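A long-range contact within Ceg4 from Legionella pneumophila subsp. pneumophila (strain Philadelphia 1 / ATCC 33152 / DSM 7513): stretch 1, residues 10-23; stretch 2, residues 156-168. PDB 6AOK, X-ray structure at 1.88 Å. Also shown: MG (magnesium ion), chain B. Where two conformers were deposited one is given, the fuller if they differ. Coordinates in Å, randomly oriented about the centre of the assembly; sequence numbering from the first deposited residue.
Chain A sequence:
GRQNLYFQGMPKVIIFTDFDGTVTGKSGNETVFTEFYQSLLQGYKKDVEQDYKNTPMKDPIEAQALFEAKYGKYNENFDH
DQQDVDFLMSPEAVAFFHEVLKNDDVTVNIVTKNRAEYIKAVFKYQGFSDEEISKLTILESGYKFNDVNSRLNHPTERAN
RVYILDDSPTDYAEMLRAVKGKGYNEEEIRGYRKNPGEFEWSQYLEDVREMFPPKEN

Stretch 1, residues 10-23: MPKVIIFTDFDGTV
Stretch 2, residues 156-168: TERANRVYILDDS

Two strands run parallel, pairing around Val13-Thr17 and Arg161-Leu165, with axes approaching to 4.6 Å and 11° between their directions. Across these residues phi runs from -93° at Tyr163 to -146° at Arg161, psi from 109° at Phe16 to 140° at Val13, and the register pairs Val13 with Arg161, Ile15 with Tyr163 and Thr17 with Leu165 on one face, Ile14 with Val162 and Phe16 with Ile164 on the other. Ile14, Phe16 and Asp18 supply the bonds from the first stretch: Ile14 N to Arg161 O is 3.0 Å, Tyr163 N to Ile14 O 2.9 Å, Phe16 N to Tyr163 O 2.8 Å, Leu165 N to Phe16 O 3.1 Å, and Asp18 N to Leu165 O 2.9 Å. Asn160 (chi1 m) extends the ladder, its OD1 accepting Lys12 N at 3.0 Å.

Side chains pack diagonally as well as across. Ile14 (m, t) sets CD1 3.6 Å from Ala159 CB; Phe16 (m) meets Val162 CG1 with its ring edge, CD1 to CG1 3.8 Å; Ile15 (m, t) reaches Leu165, CG2 to CD1 4.0 Å.

Near the C-terminal end of the pairing, magnesium joins the two stretches: Asp18 OD2 (chi1 t) and Asp20 O bind MG at 2.0 Å, Asp167 OD1 (chi1 p) at 2.1 Å, and three waters complete six ligands. The metal thus accommodates Asp18 OD2 and Asp167 OD1 only 2.8 Å apart. Gly21, at phi/psi 84/-4, leaves room where a CB would clash with Asp167 OD2.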

# COMPACT_ATOMS: atom_id res chain seq x y z
N MSE A 10 22.57 4.02 -8.79
CA MSE A 10 21.71 2.93 -8.50
C MSE A 10 20.39 3.09 -9.25
O MSE A 10 19.96 4.21 -9.53
CB MSE A 10 21.56 2.82 -6.99
CG MSE A 10 22.80 2.17 -6.42
SE MSE A 10 22.43 0.86 -5.11
CE MSE A 10 22.32 2.03 -3.54
N PRO A 11 19.78 1.96 -9.61
CA PRO A 11 18.45 1.99 -10.24
C PRO A 11 17.43 2.63 -9.30
O PRO A 11 17.62 2.69 -8.09
CB PRO A 11 18.13 0.50 -10.44
CG PRO A 11 19.41 -0.24 -10.25
CD PRO A 11 20.22 0.58 -9.31
N LYS A 12 16.32 3.09 -9.88
CA LYS A 12 15.21 3.64 -9.11
C LYS A 12 13.93 2.93 -9.50
O LYS A 12 13.68 2.71 -10.68
CB LYS A 12 15.05 5.12 -9.36
CG LYS A 12 16.27 5.96 -8.86
CD LYS A 12 16.30 6.05 -7.33
CE LYS A 12 17.51 6.81 -6.84
NZ LYS A 12 17.39 7.06 -5.37
N VAL A 13 13.12 2.61 -8.51
CA VAL A 13 11.81 1.99 -8.72
C VAL A 13 10.79 2.84 -8.01
O VAL A 13 11.04 3.34 -6.89
CB VAL A 13 11.75 0.55 -8.20
CG1 VAL A 13 10.43 -0.06 -8.46
CG2 VAL A 13 12.89 -0.29 -8.78
N ILE A 14 9.65 3.03 -8.65
CA ILE A 14 8.51 3.70 -8.04
C ILE A 14 7.35 2.73 -8.09
O ILE A 14 7.11 2.11 -9.11
CB ILE A 14 8.14 5.00 -8.77
CG1 ILE A 14 9.35 5.92 -8.78
CG2 ILE A 14 6.87 5.69 -8.06
CD1 ILE A 14 9.19 7.06 -9.77
N ILE A 15 6.65 2.60 -6.97
CA ILE A 15 5.50 1.73 -6.87
C ILE A 15 4.27 2.61 -6.67
O ILE A 15 4.25 3.47 -5.79
CB ILE A 15 5.66 0.73 -5.71
CG1 ILE A 15 6.86 -0.17 -5.99
CG2 ILE A 15 4.37 -0.10 -5.55
CD1 ILE A 15 7.27 -0.90 -4.79
N PHE A 16 3.23 2.34 -7.44
CA PHE A 16 1.91 2.89 -7.18
C PHE A 16 1.03 1.70 -6.94
O PHE A 16 0.71 0.99 -7.91
CB PHE A 16 1.39 3.72 -8.35
CG PHE A 16 2.15 4.98 -8.57
CD1 PHE A 16 3.13 5.06 -9.57
CD2 PHE A 16 1.95 6.06 -7.76
CE1 PHE A 16 3.83 6.24 -9.76
CE2 PHE A 16 2.69 7.20 -7.90
CZ PHE A 16 3.64 7.28 -8.91
N THR A 17 0.61 1.48 -5.68
CA THR A 17 -0.17 0.29 -5.38
C THR A 17 -1.45 0.71 -4.65
O THR A 17 -1.44 1.59 -3.78
CB THR A 17 0.64 -0.71 -4.52
OG1 THR A 17 -0.17 -1.85 -4.26
CG2 THR A 17 1.02 -0.09 -3.20
N ASP A 18 -2.55 0.09 -5.04
CA ASP A 18 -3.77 0.13 -4.26
C ASP A 18 -3.55 -0.54 -2.89
O ASP A 18 -2.57 -1.26 -2.68
CB ASP A 18 -4.88 -0.59 -5.07
CG ASP A 18 -6.22 -0.58 -4.36
OD1 ASP A 18 -6.64 0.50 -3.85
OD2 ASP A 18 -6.86 -1.65 -4.34
N PHE A 19 -4.46 -0.26 -1.95
CA PHE A 19 -4.39 -0.94 -0.66
C PHE A 19 -5.43 -2.05 -0.55
O PHE A 19 -5.08 -3.24 -0.62
CB PHE A 19 -4.50 0.07 0.52
CG PHE A 19 -4.36 -0.58 1.87
CD1 PHE A 19 -3.10 -0.99 2.33
CD2 PHE A 19 -5.48 -0.77 2.69
CE1 PHE A 19 -2.96 -1.60 3.57
CE2 PHE A 19 -5.33 -1.39 3.93
CZ PHE A 19 -4.08 -1.79 4.37
N ASP A 20 -6.72 -1.71 -0.42
CA ASP A 20 -7.76 -2.72 -0.13
C ASP A 20 -7.97 -3.62 -1.33
O ASP A 20 -8.35 -3.12 -2.41
CB ASP A 20 -9.09 -2.05 0.20
CG ASP A 20 -9.02 -1.19 1.43
OD1 ASP A 20 -8.78 -1.71 2.56
OD2 ASP A 20 -9.19 0.04 1.25
N GLY A 21 -7.80 -4.94 -1.14
CA GLY A 21 -7.99 -5.88 -2.20
C GLY A 21 -6.77 -6.06 -3.08
O GLY A 21 -6.77 -6.91 -3.97
N THR A 22 -5.72 -5.30 -2.85
CA THR A 22 -4.45 -5.46 -3.54
C THR A 22 -3.39 -5.88 -2.54
O THR A 22 -2.88 -7.02 -2.58
CB THR A 22 -4.10 -4.14 -4.25
OG1 THR A 22 -5.14 -3.84 -5.23
CG2 THR A 22 -2.73 -4.22 -4.93
N VAL A 23 -3.07 -5.01 -1.59
CA VAL A 23 -2.24 -5.39 -0.46
C VAL A 23 -3.04 -6.30 0.51
O VAL A 23 -2.51 -7.28 1.03
CB VAL A 23 -1.71 -4.12 0.24
CG1 VAL A 23 -0.94 -4.47 1.46
CG2 VAL A 23 -0.77 -3.27 -0.69
N THR A 156 11.10 14.22 -8.08
CA THR A 156 11.86 13.02 -7.76
C THR A 156 12.62 12.55 -9.01
O THR A 156 12.39 13.03 -10.13
CB THR A 156 10.94 11.92 -7.24
OG1 THR A 156 10.15 11.41 -8.33
CG2 THR A 156 10.02 12.45 -6.13
N GLU A 157 13.55 11.61 -8.80
CA GLU A 157 14.31 11.05 -9.92
C GLU A 157 13.48 10.06 -10.73
O GLU A 157 12.70 9.35 -10.16
CB GLU A 157 15.55 10.32 -9.46
CG GLU A 157 16.01 10.71 -8.09
CD GLU A 157 17.46 11.02 -8.08
OE1 GLU A 157 18.07 10.99 -9.16
OE2 GLU A 157 17.99 11.30 -7.00
N ARG A 158 13.73 10.03 -12.02
CA ARG A 158 13.02 9.17 -12.96
C ARG A 158 13.27 7.69 -12.66
O ARG A 158 14.39 7.28 -12.34
CB ARG A 158 13.47 9.51 -14.39
CG ARG A 158 13.17 8.49 -15.45
CD ARG A 158 12.91 9.21 -16.76
NE ARG A 158 11.69 10.00 -16.66
CZ ARG A 158 10.54 9.66 -17.22
NH1 ARG A 158 10.46 8.56 -17.96
NH2 ARG A 158 9.47 10.42 -17.06
N ALA A 159 12.22 6.90 -12.75
CA ALA A 159 12.32 5.49 -12.43
C ALA A 159 12.89 4.70 -13.61
O ALA A 159 12.67 5.05 -14.78
CB ALA A 159 10.93 4.92 -12.09
N ASN A 160 13.66 3.66 -13.30
CA ASN A 160 13.90 2.62 -14.28
C ASN A 160 12.70 1.68 -14.39
O ASN A 160 12.45 1.10 -15.45
CB ASN A 160 15.18 1.84 -13.91
CG ASN A 160 16.41 2.74 -13.85
OD1 ASN A 160 16.70 3.37 -12.82
ND2 ASN A 160 17.12 2.82 -14.95
N ARG A 161 11.91 1.58 -13.34
CA ARG A 161 10.74 0.71 -13.34
C ARG A 161 9.64 1.35 -12.52
O ARG A 161 9.90 1.86 -11.43
CB ARG A 161 11.11 -0.65 -12.75
CG ARG A 161 10.06 -1.71 -12.97
CD ARG A 161 10.71 -3.01 -13.45
NE ARG A 161 11.89 -2.85 -14.30
CZ ARG A 161 11.88 -2.32 -15.52
NH1 ARG A 161 10.74 -1.85 -16.01
NH2 ARG A 161 13.00 -2.22 -16.22
N VAL A 162 8.41 1.31 -13.04
CA VAL A 162 7.24 1.78 -12.31
C VAL A 162 6.30 0.61 -12.19
O VAL A 162 5.90 0.04 -13.21
CB VAL A 162 6.54 2.96 -13.03
CG1 VAL A 162 5.30 3.41 -12.22
CG2 VAL A 162 7.57 4.14 -13.32
N TYR A 163 5.94 0.24 -10.94
CA TYR A 163 4.93 -0.79 -10.66
C TYR A 163 3.56 -0.14 -10.48
O TYR A 163 3.45 0.91 -9.82
CB TYR A 163 5.25 -1.55 -9.39
CG TYR A 163 6.24 -2.64 -9.66
CD1 TYR A 163 7.57 -2.34 -9.84
CD2 TYR A 163 5.85 -3.95 -9.74
CE1 TYR A 163 8.48 -3.34 -10.08
CE2 TYR A 163 6.74 -4.94 -10.00
CZ TYR A 163 8.07 -4.63 -10.17
OH TYR A 163 9.01 -5.64 -10.45
N ILE A 164 2.53 -0.76 -11.06
CA ILE A 164 1.14 -0.35 -10.89
C ILE A 164 0.33 -1.57 -10.51
O ILE A 164 0.29 -2.53 -11.28
CB ILE A 164 0.55 0.28 -12.15
CG1 ILE A 164 1.50 1.36 -12.67
CG2 ILE A 164 -0.84 0.85 -11.82
CD1 ILE A 164 1.24 1.77 -14.17
N LEU A 165 -0.31 -1.53 -9.33
CA LEU A 165 -1.05 -2.69 -8.82
C LEU A 165 -2.41 -2.21 -8.39
O LEU A 165 -2.51 -1.28 -7.58
CB LEU A 165 -0.34 -3.33 -7.63
CG LEU A 165 1.05 -3.80 -8.03
CD1 LEU A 165 2.05 -2.83 -7.43
CD2 LEU A 165 1.34 -5.23 -7.61
N ASP A 166 -3.46 -2.83 -8.92
CA ASP A 166 -4.81 -2.46 -8.47
C ASP A 166 -5.79 -3.57 -8.82
O ASP A 166 -5.74 -4.13 -9.92
CB ASP A 166 -5.27 -1.12 -9.09
CG ASP A 166 -6.30 -0.39 -8.24
OD1 ASP A 166 -7.28 -1.04 -7.82
OD2 ASP A 166 -6.14 0.86 -8.01
N ASP A 167 -6.69 -3.89 -7.88
CA ASP A 167 -7.70 -4.87 -8.23
C ASP A 167 -8.90 -4.27 -8.96
O ASP A 167 -9.70 -5.03 -9.50
CB ASP A 167 -8.21 -5.65 -6.98
CG ASP A 167 -8.91 -4.73 -5.95
OD1 ASP A 167 -8.31 -3.71 -5.51
OD2 ASP A 167 -10.08 -4.98 -5.57
N SER A 168 -9.05 -2.97 -8.98
CA SER A 168 -10.15 -2.35 -9.69
C SER A 168 -9.72 -1.99 -11.11
O SER A 168 -8.82 -1.18 -11.28
CB SER A 168 -10.60 -1.08 -8.96
OG SER A 168 -11.21 -0.18 -9.86
MG MG B . -8.76 -2.17 -4.16
O HOH W 1 18.90 5.71 -12.24
O HOH W 2 -9.46 -0.51 -3.19
O HOH W 3 -9.12 -1.01 -5.88
O HOH W 4 -10.69 -3.03 -4.15